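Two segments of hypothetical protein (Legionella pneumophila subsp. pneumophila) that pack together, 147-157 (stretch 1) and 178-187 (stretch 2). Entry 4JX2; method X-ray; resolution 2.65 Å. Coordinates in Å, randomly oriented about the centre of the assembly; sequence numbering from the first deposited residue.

Stretch 1 (147-157) DIQAVKVINAQ
Stretch 2 178-187: IHNMIDYACS

Cys-186 lies at the apolar centre, its CB directed toward the other helix and its chi1 in the m well (-66°). Around it gather Val-151 (chi1 t), whose CG1 lies 3.8 Å from Cys-186 SG, and Ile-148 (chi1 m, chi2 t), whose CG2 is 3.8 Å from Cys-186 CB. Cysteine is a small residue, and the backbones are close here: the CA atoms of Lys-152 and Cys-186, which set the register, are 5.6 Å apart, and Lys-152 CB reaches Cys-186 CB at 3.6 Å. One turn earlier, Ile-182 (chi1 m, chi2 146°) extends the greasy strip, its CG2 4.4 Å from Val-151 CG1.

These side chains project from two nearly antiparallel helices, 147-155 and 178-187, whose directions differ by 155° and whose axes approach to 9.2 Å. Backbone angles stay near -63/-43, with i to i+4 hydrogen bonds such as Cys-186 N to Ile-182 O, 2.9 Å. Gln-157, in loop, adopts -63/135.

Flanking the apolar strip, the CA-to-CB bond of Lys-152 points sideways, but a long chain (t, t, t, then chi4 77°) brings its ammonium to Asp-183 (chi1 t). Lys-152 NZ to Asp-183 OD1 is 3.0 Å, a salt bridge that pairs the lysine's charge with that of the buried Asp-183. A water ties this edge together, donating to Lys-152 O (2.6 Å) and Asp-183 OD1 (2.7 Å) and accepting from Asn-155 ND2 (3.0 Å).

Asn-155 (chi1 t, chi2 78°) points toward the partner helix, where its amide suits a buried site that offers a backbone carbonyl and a water: Asn-155 ND2 also donates to His-179 O at 3.1 Å, an acceptor shared with Asp-183 N. Toward the margin of the contact, the His-179 ring (chi1 t, chi2 -96°) presents its edge to Asn-155 O, 3.1 Å from His-179 CD2, and to Ala-156 CA, 4.0 Å from His-179 NE2.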

# COMPACT_ATOMS: atom_id res chain seq x y z
N ASP A 147 27.31 12.87 22.92
CA ASP A 147 27.32 11.51 22.38
C ASP A 147 28.14 11.40 21.07
O ASP A 147 28.75 10.35 20.84
CB ASP A 147 25.87 10.98 22.22
CG ASP A 147 25.16 10.75 23.56
OD1 ASP A 147 25.85 10.49 24.59
OD2 ASP A 147 23.91 10.78 23.59
N ILE A 148 28.23 12.49 20.27
CA ILE A 148 29.06 12.55 19.05
C ILE A 148 30.56 12.59 19.43
O ILE A 148 31.39 12.00 18.73
CB ILE A 148 28.66 13.76 18.16
CG1 ILE A 148 27.34 13.46 17.43
CG2 ILE A 148 29.76 14.14 17.15
CD1 ILE A 148 26.59 14.63 17.06
N GLN A 149 30.88 13.23 20.56
CA GLN A 149 32.25 13.31 21.06
C GLN A 149 32.71 11.92 21.52
O GLN A 149 33.82 11.51 21.19
CB GLN A 149 32.38 14.36 22.17
CG GLN A 149 33.80 14.62 22.64
CD GLN A 149 33.88 15.82 23.55
OE1 GLN A 149 32.98 16.07 24.38
NE2 GLN A 149 34.95 16.60 23.40
N ALA A 150 31.82 11.17 22.21
CA ALA A 150 32.09 9.80 22.65
C ALA A 150 32.34 8.89 21.43
O ALA A 150 33.31 8.13 21.45
CB ALA A 150 30.92 9.27 23.48
N VAL A 151 31.53 9.04 20.35
CA VAL A 151 31.69 8.25 19.13
C VAL A 151 33.01 8.56 18.45
O VAL A 151 33.69 7.61 18.05
CB VAL A 151 30.50 8.41 18.14
CG1 VAL A 151 30.87 7.91 16.73
CG2 VAL A 151 29.27 7.68 18.68
N LYS A 152 33.38 9.87 18.33
CA LYS A 152 34.65 10.29 17.73
C LYS A 152 35.82 9.56 18.40
O LYS A 152 36.70 9.04 17.70
CB LYS A 152 34.86 11.82 17.82
CG LYS A 152 36.01 12.32 16.93
CD LYS A 152 36.30 13.81 17.08
CE LYS A 152 37.68 14.20 16.59
NZ LYS A 152 37.73 14.26 15.12
N VAL A 153 35.80 9.49 19.74
CA VAL A 153 36.86 8.88 20.52
C VAL A 153 36.91 7.36 20.24
O VAL A 153 37.98 6.86 19.91
CB VAL A 153 36.72 9.22 22.03
CG1 VAL A 153 37.73 8.47 22.89
CG2 VAL A 153 36.83 10.72 22.26
N ILE A 154 35.76 6.64 20.33
CA ILE A 154 35.71 5.19 20.13
C ILE A 154 36.13 4.81 18.67
O ILE A 154 36.82 3.80 18.48
CB ILE A 154 34.31 4.62 20.54
CG1 ILE A 154 34.43 3.22 21.11
CG2 ILE A 154 33.29 4.65 19.42
CD1 ILE A 154 34.64 3.17 22.60
N ASN A 155 35.76 5.66 17.68
CA ASN A 155 36.11 5.51 16.26
C ASN A 155 37.62 5.68 16.06
O ASN A 155 38.18 5.10 15.13
CB ASN A 155 35.33 6.50 15.38
CG ASN A 155 35.53 6.30 13.89
OD1 ASN A 155 34.95 5.39 13.28
ND2 ASN A 155 36.32 7.15 13.24
N ALA A 156 38.28 6.46 16.95
CA ALA A 156 39.72 6.70 16.88
C ALA A 156 40.54 5.61 17.61
O ALA A 156 41.76 5.60 17.47
CB ALA A 156 40.05 8.06 17.45
N GLN A 157 39.87 4.66 18.30
CA GLN A 157 40.58 3.62 19.07
C GLN A 157 41.42 2.71 18.20
O GLN A 157 41.02 2.28 17.12
CB GLN A 157 39.64 2.78 19.95
CG GLN A 157 39.46 3.36 21.35
CD GLN A 157 38.46 2.64 22.23
OE1 GLN A 157 37.97 1.55 21.93
NE2 GLN A 157 38.16 3.25 23.39
N ILE A 178 36.50 5.13 5.28
CA ILE A 178 35.36 5.03 6.20
C ILE A 178 35.74 5.62 7.57
O ILE A 178 34.97 6.42 8.12
CB ILE A 178 34.83 3.58 6.32
CG1 ILE A 178 34.28 3.09 4.96
CG2 ILE A 178 33.74 3.46 7.42
CD1 ILE A 178 33.94 1.67 4.94
N HIS A 179 36.93 5.25 8.08
CA HIS A 179 37.43 5.73 9.36
C HIS A 179 37.54 7.26 9.38
O HIS A 179 37.04 7.91 10.31
CB HIS A 179 38.78 5.11 9.71
CG HIS A 179 39.40 5.75 10.91
ND1 HIS A 179 40.34 6.76 10.78
CD2 HIS A 179 39.12 5.57 12.22
CE1 HIS A 179 40.63 7.14 12.02
NE2 HIS A 179 39.93 6.44 12.91
N ASN A 180 38.23 7.83 8.37
CA ASN A 180 38.45 9.27 8.24
C ASN A 180 37.15 10.04 8.11
O ASN A 180 37.03 11.16 8.63
CB ASN A 180 39.33 9.57 7.04
CG ASN A 180 40.74 9.09 7.19
OD1 ASN A 180 41.26 8.88 8.29
ND2 ASN A 180 41.40 8.92 6.07
N MSE A 181 36.18 9.43 7.41
CA MSE A 181 34.88 10.01 7.19
C MSE A 181 34.09 10.14 8.51
O MSE A 181 33.50 11.20 8.74
CB MSE A 181 34.11 9.21 6.16
CG MSE A 181 32.81 9.87 5.81
SE MSE A 181 31.43 8.61 5.58
CE MSE A 181 31.22 8.17 7.44
N ILE A 182 34.08 9.08 9.36
CA ILE A 182 33.35 9.14 10.64
C ILE A 182 34.05 10.17 11.55
O ILE A 182 33.38 10.96 12.22
CB ILE A 182 33.19 7.74 11.29
CG1 ILE A 182 32.25 6.87 10.46
CG2 ILE A 182 32.67 7.85 12.74
CD1 ILE A 182 32.57 5.45 10.44
N ASP A 183 35.39 10.21 11.51
CA ASP A 183 36.17 11.19 12.26
C ASP A 183 35.80 12.62 11.81
O ASP A 183 35.45 13.46 12.65
CB ASP A 183 37.67 10.91 12.09
CG ASP A 183 38.52 11.73 13.04
OD1 ASP A 183 38.45 11.48 14.26
OD2 ASP A 183 39.21 12.65 12.56
N TYR A 184 35.82 12.87 10.48
CA TYR A 184 35.43 14.13 9.83
C TYR A 184 33.99 14.54 10.20
O TYR A 184 33.74 15.71 10.52
CB TYR A 184 35.56 14.00 8.29
CG TYR A 184 35.07 15.22 7.54
CD1 TYR A 184 35.85 16.38 7.49
CD2 TYR A 184 33.84 15.23 6.90
CE1 TYR A 184 35.41 17.51 6.81
CE2 TYR A 184 33.38 16.36 6.22
CZ TYR A 184 34.18 17.49 6.16
OH TYR A 184 33.74 18.61 5.51
N ALA A 185 33.05 13.57 10.13
CA ALA A 185 31.64 13.75 10.43
C ALA A 185 31.44 14.18 11.88
O ALA A 185 30.75 15.17 12.12
CB ALA A 185 30.88 12.47 10.15
N CYS A 186 32.09 13.48 12.83
CA CYS A 186 32.00 13.82 14.26
C CYS A 186 32.56 15.21 14.52
O CYS A 186 31.93 16.01 15.21
CB CYS A 186 32.69 12.77 15.12
SG CYS A 186 31.89 11.14 15.08
N SER A 187 33.73 15.50 13.94
CA SER A 187 34.42 16.78 14.08
C SER A 187 33.54 17.94 13.51
O SER A 187 33.37 18.96 14.18
CB SER A 187 35.77 16.72 13.38
OG SER A 187 36.51 17.91 13.57
O HOH W 1 37.10 9.33 15.11